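Local coordinates for iron binding protein FbpA (Mannheimia haemolytica, PDB 1Q35), which binds ferric iron in the bacterial periplasm and, as a solute-binding protein, probably hands it to an uptake system, at residues P51-L56 with S240-N245; G131-R136 with E164-N169. One frame throughout, in Å; residues are numbered along the deposited sequence.

Contacts 1 and 2 lie on opposite sides of the chain's centre, their own centres about 41 Å apart, yet both reach the same mixed sheet. Contact 1 brings the run-in to strand 54-57 to the lead-in of helix 243-254, joining segments separated by 183 residues; contact 2 lies within the part of the chain between those segments and joins the neighbourhood of strand 133-134 to the end of helix 141-168 across only 27 residues. The long strands 96-108 and 228-236 pair with each other and link the two ends of the sheet, consistent with the two-lobed fold of periplasmic solute-binding proteins, so the two contacts probably lie in different lobes.

Contact 1: residues P51-L56 with S240-N245; sequences PADVLL and SPNKAN
Asp53 reaches Ser240 and Asn242 through both oxygens of its carboxylate, and three hydrogen bonds join the segments there. OD2 takes two of them: the hydroxyl OG of Ser240 lies 2.6 Å from Asp53 OD2 on its anti side, while the backbone N of Asn242 lies 2.8 Å from Asp53 OD2 on its syn side. Both donors stand somewhat out of the carboxylate plane. The other oxygen, OD1, uses its syn lone pair for ND2 of Asn242, with Asp53 OD1 and Asn242 ND2 2.9 Å apart and the bond nearly straight at 168°. That acceptor lies almost in the amide plane of Asn242, although the carboxylate and amide planes themselves are steeply inclined to each other. CG of Asp53 is anti to its carbonyl carbon, beside the backbone N (chi1 -74°), which turns the carboxylate to the 240-245 segment although the bond from CA to CB does not itself point there. OD1 also accepts from the backbone N of Asn5, on the adjacent strand 3-8.

The carboxylate thus sits where a parallel strand pair, 3-8 with 54-57, meets the turn that leads from strand 228-236 into helix 243-254. Asn242 occupies the N-cap position of that helix, but its side chain makes no capping bond; its amide is turned to Asp53 instead.

Weaker contacts lie beside the polar group. The CA of Ser240 makes a C-H...O contact with the backbone O of Ala52, at 3.4 Å. The Pro241 ring lies alongside: its CD approaches Asp53 OD2 to 3.1 Å, and its CG comes within 3.4 Å of Pro51 O. Pro241 N has no hydrogen to offer, which leaves the OD2 bonds to the residues before and after it.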
loop_
_atom_site.group_PDB
_atom_site.type_symbol
_atom_site.label_atom_id
_atom_site.label_comp_id
_atom_site.label_asym_id
_atom_site.label_seq_id
_atom_site.Cartn_x
_atom_site.Cartn_y
_atom_site.Cartn_z
ATOM N N PRO A 51 15.536 -19.157 -6.495
ATOM C CA PRO A 51 14.521 -20.078 -5.973
ATOM C C PRO A 51 13.143 -19.435 -5.765
ATOM O O PRO A 51 12.220 -20.136 -5.374
ATOM C CB PRO A 51 15.115 -20.504 -4.628
ATOM C CG PRO A 51 15.888 -19.314 -4.177
ATOM C CD PRO A 51 16.411 -18.650 -5.419
ATOM N N ALA A 52 13.007 -18.135 -6.028
ATOM C CA ALA A 52 11.750 -17.433 -5.789
ATOM C C ALA A 52 10.608 -17.999 -6.623
ATOM O O ALA A 52 10.755 -18.199 -7.827
ATOM C CB ALA A 52 11.908 -15.950 -6.073
ATOM N N ASP A 53 9.483 -18.265 -5.967
ATOM C CA ASP A 53 8.234 -18.609 -6.640
ATOM C C ASP A 53 7.280 -17.427 -6.693
ATOM O O ASP A 53 6.761 -17.095 -7.751
ATOM C CB ASP A 53 7.529 -19.758 -5.920
ATOM C CG ASP A 53 8.197 -21.075 -6.160
ATOM O OD1 ASP A 53 8.444 -21.819 -5.191
ATOM O OD2 ASP A 53 8.520 -21.435 -7.301
ATOM N N VAL A 54 7.061 -16.805 -5.536
ATOM C CA VAL A 54 5.988 -15.834 -5.337
ATOM C C VAL A 54 6.572 -14.605 -4.653
ATOM O O VAL A 54 7.278 -14.732 -3.661
ATOM C CB VAL A 54 4.873 -16.472 -4.461
ATOM C CG1 VAL A 54 3.779 -15.467 -4.103
ATOM C CG2 VAL A 54 4.289 -17.696 -5.166
ATOM N N LEU A 55 6.313 -13.424 -5.207
ATOM C CA LEU A 55 6.711 -12.164 -4.586
ATOM C C LEU A 55 5.436 -11.427 -4.169
ATOM O O LEU A 55 4.599 -11.105 -5.014
ATOM C CB LEU A 55 7.562 -11.326 -5.546
ATOM C CG LEU A 55 8.535 -12.122 -6.433
ATOM C CD1 LEU A 55 9.217 -11.230 -7.456
ATOM C CD2 LEU A 55 9.568 -12.858 -5.592
ATOM N N LEU A 56 5.273 -11.210 -2.863
ATOM C CA LEU A 56 4.099 -10.537 -2.301
ATOM C C LEU A 56 4.425 -9.074 -2.050
ATOM O O LEU A 56 5.269 -8.754 -1.221
ATOM C CB LEU A 56 3.662 -11.201 -0.992
ATOM C CG LEU A 56 3.109 -12.622 -1.130
ATOM C CD1 LEU A 56 2.928 -13.253 0.230
ATOM C CD2 LEU A 56 1.794 -12.625 -1.881
ATOM N N SER A 240 10.337 -19.493 -11.463
ATOM C CA SER A 240 9.667 -20.216 -10.382
ATOM C C SER A 240 9.930 -21.733 -10.453
ATOM O O SER A 240 9.509 -22.385 -11.419
ATOM C CB SER A 240 8.163 -19.948 -10.465
ATOM O OG SER A 240 7.420 -20.770 -9.586
ATOM N N PRO A 241 10.645 -22.292 -9.474
ATOM C CA PRO A 241 10.874 -23.748 -9.434
ATOM C C PRO A 241 9.695 -24.610 -8.951
ATOM O O PRO A 241 9.764 -25.833 -9.090
ATOM C CB PRO A 241 12.058 -23.884 -8.477
ATOM C CG PRO A 241 11.941 -22.716 -7.572
ATOM C CD PRO A 241 11.377 -21.599 -8.396
ATOM N N ASN A 242 8.652 -24.005 -8.388
ATOM C CA ASN A 242 7.452 -24.726 -7.963
ATOM C C ASN A 242 6.222 -23.991 -8.466
ATOM O O ASN A 242 5.379 -23.547 -7.684
ATOM C CB ASN A 242 7.396 -24.857 -6.437
ATOM C CG ASN A 242 8.668 -25.416 -5.847
ATOM O OD1 ASN A 242 8.906 -26.630 -5.891
ATOM N ND2 ASN A 242 9.498 -24.544 -5.291
ATOM N N LYS A 243 6.119 -23.863 -9.781
ATOM C CA LYS A 243 5.156 -22.954 -10.382
ATOM C C LYS A 243 3.712 -23.394 -10.173
ATOM O O LYS A 243 2.856 -22.563 -9.911
ATOM C CB LYS A 243 5.454 -22.768 -11.871
ATOM C CG LYS A 243 4.522 -21.792 -12.576
ATOM C CD LYS A 243 3.349 -22.489 -13.236
ATOM C CE LYS A 243 2.575 -21.549 -14.130
ATOM N NZ LYS A 243 3.393 -21.120 -15.292
ATOM N N ALA A 244 3.431 -24.688 -10.291
ATOM C CA ALA A 244 2.083 -25.190 -10.048
ATOM C C ALA A 244 1.633 -24.849 -8.632
ATOM O O ALA A 244 0.488 -24.460 -8.424
ATOM C CB ALA A 244 2.019 -26.692 -10.267
ATOM N N ASN A 245 2.536 -25.012 -7.671
ATOM C CA ASN A 245 2.253 -24.658 -6.275
ATOM C C ASN A 245 2.113 -23.146 -6.087
ATOM O O ASN A 245 1.292 -22.689 -5.288
ATOM C CB ASN A 245 3.335 -25.216 -5.344
ATOM C CG ASN A 245 3.257 -26.731 -5.192
ATOM O OD1 ASN A 245 2.259 -27.352 -5.553
ATOM N ND2 ASN A 245 4.309 -27.322 -4.639
#

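Contact 2: residues G131-R136 with E164-N169; sequences GKVCVR and EGLKAN
Val133 and Asn169 are joined by the straightest of three backbone hydrogen bonds that converge on one carbonyl. N of Val133 donates to O of Asn169 over 3.2 Å at 154°, from a position tilted 27° out of the carbonyl plane. The contact thereby sets the end of helix 141-168 against short strand 133-134, which pairs in parallel with 192-196 in the fold of a periplasmic solute-binding protein. The same oxygen also draws in the two preceding amides, Gly131 N at 3.2 Å and Lys132 N at 3.3 Å from Asn169 O, but both bonds are weak because their N-H groups are bent well away from the acceptor. Gly131 has a positive phi in the turn before the strand.

Val133 also pairs through its backbone with Ala171, just beyond the returning segment. A water bridges Gly131 N and Ala168 O, donating to Ala168 O at 2.7 Å and accepting weakly from Gly131 N.

Farther out, Asn169 ND2 donates to the backbone oxygens of Leu124 and Lys126, so the amide is anchored to the loop before Gly131. On the strand, Cys134 points the opposite way from Val133 and forms the disulfide with Cys190.

The apolar packing rests on the two methyls of Val133. Val133 CG2 lies 4.0 Å from Asn169 CB. Leu166, whose side chain is about 12 Å from that of the iron-binding Tyr142 early in the same helix, crosses the Val133 side chain at about a right angle. Val133 CG1, anti to its backbone N (chi1 -174°), is 3.8 Å from Leu166 CD1.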
loop_
_atom_site.group_PDB
_atom_site.type_symbol
_atom_site.label_atom_id
_atom_site.label_comp_id
_atom_site.label_asym_id
_atom_site.label_seq_id
_atom_site.Cartn_x
_atom_site.Cartn_y
_atom_site.Cartn_z
ATOM N N GLY A 131 3.738 23.598 10.835
ATOM C CA GLY A 131 4.015 22.996 12.121
ATOM C C GLY A 131 3.043 21.916 12.553
ATOM O O GLY A 131 3.160 21.399 13.656
ATOM N N LYS A 132 2.110 21.532 11.681
ATOM C CA LYS A 132 1.002 20.664 12.086
ATOM C C LYS A 132 0.959 19.300 11.391
ATOM O O LYS A 132 0.099 18.499 11.718
ATOM C CB LYS A 132 -0.340 21.381 11.871
ATOM C CG LYS A 132 -0.595 22.548 12.825
ATOM C CD LYS A 132 -1.972 23.166 12.598
ATOM C CE LYS A 132 -2.389 24.109 13.730
ATOM N NZ LYS A 132 -1.388 25.180 14.008
ATOM N N VAL A 133 1.880 19.022 10.472
ATOM C CA VAL A 133 1.781 17.820 9.639
ATOM C C VAL A 133 2.903 16.823 9.944
ATOM O O VAL A 133 4.051 17.209 10.109
ATOM C CB VAL A 133 1.791 18.190 8.144
ATOM C CG1 VAL A 133 1.532 16.954 7.277
ATOM C CG2 VAL A 133 0.762 19.289 7.862
ATOM N N CYS A 134 2.554 15.541 10.024
ATOM C CA CYS A 134 3.527 14.456 10.177
ATOM C C CYS A 134 3.412 13.494 8.994
ATOM O O CYS A 134 2.315 13.068 8.638
ATOM C CB CYS A 134 3.191 13.581 11.399
ATOM S SG CYS A 134 3.735 14.017 13.063
ATOM N N VAL A 135 4.543 13.150 8.396
ATOM C CA VAL A 135 4.589 12.119 7.369
ATOM C C VAL A 135 5.890 11.339 7.527
ATOM O O VAL A 135 6.932 11.906 7.879
ATOM C CB VAL A 135 4.411 12.685 5.954
ATOM C CG1 VAL A 135 5.603 13.486 5.545
ATOM C CG2 VAL A 135 4.128 11.563 4.954
ATOM N N ARG A 136 5.828 10.035 7.284
ATOM C CA ARG A 136 7.037 9.221 7.234
ATOM C C ARG A 136 7.914 9.656 6.060
ATOM O O ARG A 136 7.519 10.497 5.255
ATOM C CB ARG A 136 6.689 7.741 7.113
ATOM C CG ARG A 136 6.228 7.335 5.723
ATOM C CD ARG A 136 5.629 5.966 5.656
ATOM N NE ARG A 136 6.590 4.921 5.989
ATOM C CZ ARG A 136 6.263 3.655 6.155
ATOM N NH1 ARG A 136 4.994 3.278 6.053
ATOM N NH2 ARG A 136 7.205 2.767 6.442
ATOM N N GLU A 164 7.272 20.945 -1.598
ATOM C CA GLU A 164 7.981 21.996 -0.867
ATOM C C GLU A 164 7.104 22.538 0.260
ATOM O O GLU A 164 7.585 22.755 1.377
ATOM C CB GLU A 164 8.409 23.119 -1.810
ATOM C CG GLU A 164 9.455 22.718 -2.838
ATOM C CD GLU A 164 10.877 22.889 -2.356
ATOM O OE1 GLU A 164 11.752 23.125 -3.214
ATOM O OE2 GLU A 164 11.126 22.776 -1.138
ATOM N N GLY A 165 5.819 22.729 -0.015
ATOM C CA GLY A 165 4.900 23.223 0.997
ATOM C C GLY A 165 4.640 22.206 2.095
ATOM O O GLY A 165 4.587 22.546 3.282
ATOM N N LEU A 166 4.474 20.946 1.699
ATOM C CA LEU A 166 4.288 19.856 2.646
ATOM C C LEU A 166 5.507 19.756 3.569
ATOM O O LEU A 166 5.365 19.689 4.792
ATOM C CB LEU A 166 4.051 18.540 1.895
ATOM C CG LEU A 166 3.810 17.315 2.777
ATOM C CD1 LEU A 166 2.554 17.472 3.629
ATOM C CD2 LEU A 166 3.729 16.069 1.916
ATOM N N LYS A 167 6.698 19.760 2.984
ATOM C CA LYS A 167 7.936 19.747 3.761
ATOM C C LYS A 167 7.992 20.920 4.737
ATOM O O LYS A 167 8.323 20.746 5.912
ATOM C CB LYS A 167 9.153 19.780 2.836
ATOM C CG LYS A 167 10.482 19.742 3.591
ATOM C CD LYS A 167 11.659 20.055 2.691
ATOM C CE LYS A 167 12.943 20.084 3.493
ATOM N NZ LYS A 167 14.118 20.414 2.651
ATOM N N ALA A 168 7.647 22.107 4.266
ATOM C CA ALA A 168 7.683 23.303 5.102
ATOM C C ALA A 168 6.742 23.209 6.297
ATOM O O ALA A 168 6.956 23.877 7.318
ATOM C CB ALA A 168 7.336 24.519 4.277
ATOM N N ASN A 169 5.703 22.383 6.180
ATOM C CA ASN A 169 4.676 22.257 7.211
ATOM C C ASN A 169 4.885 21.113 8.198
ATOM O O ASN A 169 4.070 20.921 9.100
ATOM C CB ASN A 169 3.295 22.124 6.554
ATOM C CG ASN A 169 2.825 23.415 5.914
ATOM O OD1 ASN A 169 3.385 24.491 6.165
ATOM N ND2 ASN A 169 1.783 23.327 5.099
HETATM O O HOH W 1 6.537 23.187 9.933
#